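Local coordinates for protein protelomerase (Agrobacterium tumefaciens, PDB 4F43) that resolves replicated telomeres, generating and protecting the hairpin ends of linear DNA as a telomere resolvase, probably by cutting and rejoining DNA strands, at residues A[228-231]-A[232-236]; A[172-175]-A[176-179]. The protein carries 1 engineered substitution. All coordinates share one frame; numbering follows the deposited sequence.

Both contacts are local, each formed within one continuous run of the chain inside the telomere resolvase catalytic domain, and their centres lie 31 Å apart with no touch between them. Contact 1 is the N-cap and first turns of helix 230-248, mostly at the surface and about 3 Å from the bound DNA at its nearest atom. Contact 2 is a corner between strands 172-174 and 177-180, partly buried and about 16 Å from the nucleic acid. Backbone carbonyls, serine hydroxyls and carboxylates of a helix start dominate contact 1. At the corner of residues 172-179, a single hydroxyl pair bonds and a lysine chain packs along an indole.

Contact 1. Residues A[228-231]-A[232-236]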
loop_
_atom_site.group_PDB
_atom_site.type_symbol
_atom_site.label_atom_id
_atom_site.label_comp_id
_atom_site.label_asym_id
_atom_site.label_seq_id
_atom_site.Cartn_x
_atom_site.Cartn_y
_atom_site.Cartn_z
ATOM N N MET A 228 10.529 -9.027 4.681
ATOM C CA MET A 228 9.533 -9.005 5.745
ATOM C C MET A 228 8.118 -9.108 5.194
ATOM O O MET A 228 7.859 -8.742 4.047
ATOM C CB MET A 228 9.666 -7.720 6.562
ATOM C CG MET A 228 9.732 -7.936 8.059
ATOM S SD MET A 228 9.886 -6.380 8.955
ATOM C CE MET A 228 10.085 -6.976 10.632
ATOM N N SER A 229 7.204 -9.609 6.017
ATOM C CA SER A 229 5.797 -9.661 5.648
ATOM C C SER A 229 5.135 -8.334 5.996
ATOM O O SER A 229 5.708 -7.519 6.718
ATOM C CB SER A 229 5.092 -10.817 6.361
ATOM O OG SER A 229 5.110 -10.637 7.765
ATOM N N ILE A 230 3.929 -8.118 5.483
ATOM C CA ILE A 230 3.238 -6.844 5.666
ATOM C C ILE A 230 2.864 -6.581 7.127
ATOM O O ILE A 230 2.956 -5.449 7.604
ATOM C CB ILE A 230 1.991 -6.731 4.747
ATOM C CG1 ILE A 230 1.277 -5.395 4.963
ATOM C CG2 ILE A 230 1.041 -7.904 4.963
ATOM C CD1 ILE A 230 2.136 -4.183 4.667
ATOM N N ASP A 231 2.458 -7.628 7.837
ATOM C CA ASP A 231 2.097 -7.494 9.244
ATOM C C ASP A 231 3.334 -7.208 10.089
ATOM O O ASP A 231 3.309 -6.351 10.978
ATOM C CB ASP A 231 1.389 -8.756 9.739
ATOM C CG ASP A 231 0.149 -9.084 8.927
ATOM O OD1 ASP A 231 -0.904 -8.458 9.168
ATOM O OD2 ASP A 231 0.229 -9.968 8.048
ATOM N N ASP A 232 4.412 -7.933 9.801
ATOM C CA ASP A 232 5.688 -7.718 10.471
ATOM C C ASP A 232 6.162 -6.287 10.265
ATOM O O ASP A 232 6.529 -5.606 11.221
ATOM C CB ASP A 232 6.743 -8.695 9.952
ATOM C CG ASP A 232 6.517 -10.112 10.437
ATOM O OD1 ASP A 232 6.034 -10.280 11.576
ATOM O OD2 ASP A 232 6.820 -11.056 9.678
ATOM N N PHE A 233 6.145 -5.841 9.013
ATOM C CA PHE A 233 6.535 -4.478 8.670
ATOM C C PHE A 233 5.668 -3.451 9.391
ATOM O O PHE A 233 6.166 -2.426 9.865
ATOM C CB PHE A 233 6.449 -4.268 7.157
ATOM C CG PHE A 233 6.607 -2.835 6.736
ATOM C CD1 PHE A 233 7.860 -2.249 6.688
ATOM C CD2 PHE A 233 5.503 -2.076 6.384
ATOM C CE1 PHE A 233 8.007 -0.931 6.303
ATOM C CE2 PHE A 233 5.647 -0.757 5.997
ATOM C CZ PHE A 233 6.900 -0.185 5.955
ATOM N N SER A 234 4.371 -3.734 9.467
ATOM C CA SER A 234 3.436 -2.857 10.158
ATOM C C SER A 234 3.812 -2.710 11.629
ATOM O O SER A 234 4.119 -1.610 12.091
ATOM C CB SER A 234 2.004 -3.382 10.031
ATOM O OG SER A 234 1.561 -3.338 8.684
ATOM N N SER A 235 3.807 -3.828 12.351
ATOM C CA SER A 235 4.104 -3.815 13.783
ATOM C C SER A 235 5.501 -3.275 14.092
ATOM O O SER A 235 5.736 -2.719 15.164
ATOM C CB SER A 235 3.941 -5.219 14.373
ATOM O OG SER A 235 2.612 -5.688 14.217
ATOM N N GLU A 236 6.419 -3.435 13.143
ATOM C CA GLU A 236 7.802 -3.005 13.327
ATOM C C GLU A 236 7.997 -1.505 13.112
ATOM O O GLU A 236 8.691 -0.848 13.888
ATOM C CB GLU A 236 8.727 -3.774 12.380
ATOM C CG GLU A 236 10.181 -3.331 12.411
ATOM C CD GLU A 236 11.000 -4.078 13.444
ATOM O OE1 GLU A 236 11.726 -5.019 13.055
ATOM O OE2 GLU A 236 10.922 -3.727 14.640
#
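Ser229, the N-cap of helix 230-248, and Asp232, three residues on, are joined by a side-chain hydrogen bond. Ser229 OG gives its hydrogen to Asp232 OD2 at 2.6 Å, meeting that oxygen from above the carboxylate plane, 63° out of it. The same hydroxyl receives a weak capping bond from the backbone N of Asp232. Its chi1 of 63° sets OG between the backbone N and the carbonyl carbon, facing the first turn; the negative carboxylate beside the helix start is probably favoured by the helix dipole.

Backbone bonds carry the turn onward. Phe233 N reaches Ser229 O at 2.9 Å, and Ser235 N meets Asp231 O with a nearly straight N-H...O angle of 176°. Ile230 O is gripped twice by Ser234: its backbone N bonds at 2.9 Å and its OG at 2.8 Å, arriving from opposite faces of the carbonyl plane. Ile230 O thus takes two hydrogen bonds from one residue, and the one from OG holds the Ser234 side chain against the helix backbone.

Carbon and sulfur contacts complete the turn. The extended chain of Met228 lays CG against Asp232 CB at 3.6 Å. Its SD lies 4.4 Å from Phe233 CB. Beyond, the CE methyl abuts a carboxylate oxygen, Glu236 OE1, at 3.5 Å, and the two side chains cross at about a right angle. Ile230 CD1 stands 4.3 Å from Phe233 CD2, obliquely to the ring.

Around this turn, Phe233 packs on Pro155 and Thr160 of helix 155-161, where Ile230 touches Tyr156. Ile230 and Phe233 also pack on a DNA phosphate and Ser234 on a thymine base, so this helix start borders the DNA. Glu236 rests against Gln221, Leu224 and Trp225 of the preceding helix 220-225.

Contact 2. Residues A[172-175]-A[176-179]; sequences GVSK and WSIL
Lys175 runs beside the indole of its neighbour Trp176, and its aliphatic chain can be followed atom by atom. CB comes first, 3.6 Å from Trp176 CD1. The next carbon, CG, lies 3.5 Å from Trp176 NE1, and CD keeps that same separation from NE1. CE is farther along, 3.9 Å from the same nitrogen, and NZ continues past it. With CG anti to the backbone N (chi1 -173°) and every later torsion near 180°, the lysine is fully extended and points the same way as the indole. Its methylenes therefore follow the pyrrole part of the ring, while Lys175 O sits over one face of the indole.

The serines on either side of the corner meet through their hydroxyl groups. Ser174 OG and Ser177 OG are hydrogen bonded at 2.9 Å, and either could be the donor. Ser174 CB also approaches Ser177 OG, at 3.2 Å. The bond spans the corner at Lys175 and Trp176, between the weakly bonded strand 172-174 and strand 177-180. Both strands flank strand 165-169 in an antiparallel sheet, and Ser174 and Lys175 bond further to Ser206 at the start of helix 206-217.

The chemistry divides the corner in two. One hydroxyl pair spans it, with Ser174 buried, and is the directional bonding between the two segments, whereas the exposed lysine and tryptophan meet through methylenes set against an indole, a contact without a fixed direction.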
loop_
_atom_site.group_PDB
_atom_site.type_symbol
_atom_site.label_atom_id
_atom_site.label_comp_id
_atom_site.label_asym_id
_atom_site.label_seq_id
_atom_site.Cartn_x
_atom_site.Cartn_y
_atom_site.Cartn_z
ATOM N N GLY A 172 25.078 5.346 -21.875
ATOM C CA GLY A 172 25.310 5.630 -20.471
ATOM C C GLY A 172 24.044 5.573 -19.640
ATOM O O GLY A 172 22.957 5.314 -20.157
ATOM N N VAL A 173 24.190 5.818 -18.343
ATOM C CA VAL A 173 23.055 5.793 -17.429
ATOM C C VAL A 173 22.124 6.971 -17.685
ATOM O O VAL A 173 22.510 7.957 -18.314
ATOM C CB VAL A 173 23.513 5.831 -15.959
ATOM C CG1 VAL A 173 24.490 4.701 -15.681
ATOM C CG2 VAL A 173 24.142 7.178 -15.631
ATOM N N SER A 174 20.892 6.859 -17.201
ATOM C CA SER A 174 19.937 7.953 -17.292
ATOM C C SER A 174 20.014 8.791 -16.025
ATOM O O SER A 174 20.094 8.257 -14.919
ATOM C CB SER A 174 18.520 7.416 -17.492
ATOM O OG SER A 174 17.592 8.473 -17.671
ATOM N N LYS A 175 19.996 10.108 -16.191
ATOM C CA LYS A 175 20.133 11.016 -15.061
ATOM C C LYS A 175 18.844 11.116 -14.251
ATOM O O LYS A 175 18.881 11.258 -13.029
ATOM C CB LYS A 175 20.568 12.402 -15.542
ATOM C CG LYS A 175 20.892 13.369 -14.420
ATOM C CD LYS A 175 21.440 14.677 -14.957
ATOM C CE LYS A 175 21.846 15.604 -13.824
ATOM N NZ LYS A 175 22.443 16.873 -14.326
ATOM N N TRP A 176 17.705 11.028 -14.931
ATOM C CA TRP A 176 16.417 11.223 -14.272
ATOM C C TRP A 176 15.464 10.036 -14.409
ATOM O O TRP A 176 14.257 10.221 -14.558
ATOM C CB TRP A 176 15.746 12.498 -14.788
ATOM C CG TRP A 176 16.568 13.734 -14.567
ATOM C CD1 TRP A 176 17.513 14.251 -15.406
ATOM C CD2 TRP A 176 16.523 14.602 -13.429
ATOM N NE1 TRP A 176 18.057 15.389 -14.861
ATOM C CE2 TRP A 176 17.467 15.625 -13.648
ATOM C CE3 TRP A 176 15.775 14.614 -12.247
ATOM C CZ2 TRP A 176 17.682 16.650 -12.729
ATOM C CZ3 TRP A 176 15.990 15.633 -11.337
ATOM C CH2 TRP A 176 16.936 16.636 -11.583
ATOM N N SER A 177 16.009 8.823 -14.347
ATOM C CA SER A 177 15.192 7.611 -14.351
ATOM C C SER A 177 15.992 6.392 -13.899
ATOM O O SER A 177 17.188 6.287 -14.169
ATOM C CB SER A 177 14.592 7.352 -15.736
ATOM O OG SER A 177 15.546 6.778 -16.610
ATOM N N ILE A 178 15.320 5.477 -13.207
ATOM C CA ILE A 178 15.934 4.230 -12.759
ATOM C C ILE A 178 15.021 3.045 -13.064
ATOM O O ILE A 178 13.940 3.215 -13.626
ATOM C CB ILE A 178 16.222 4.254 -11.245
ATOM C CG1 ILE A 178 14.917 4.357 -10.453
ATOM C CG2 ILE A 178 17.158 5.402 -10.890
ATOM C CD1 ILE A 178 15.121 4.434 -8.954
ATOM N N LEU A 179 15.460 1.845 -12.693
ATOM C CA LEU A 179 14.643 0.647 -12.856
ATOM C C LEU A 179 14.104 0.191 -11.502
ATOM O O LEU A 179 14.663 0.532 -10.461
ATOM C CB LEU A 179 15.452 -0.471 -13.516
ATOM C CG LEU A 179 16.094 -0.146 -14.867
ATOM C CD1 LEU A 179 16.829 -1.358 -15.417
ATOM C CD2 LEU A 179 15.048 0.346 -15.856
#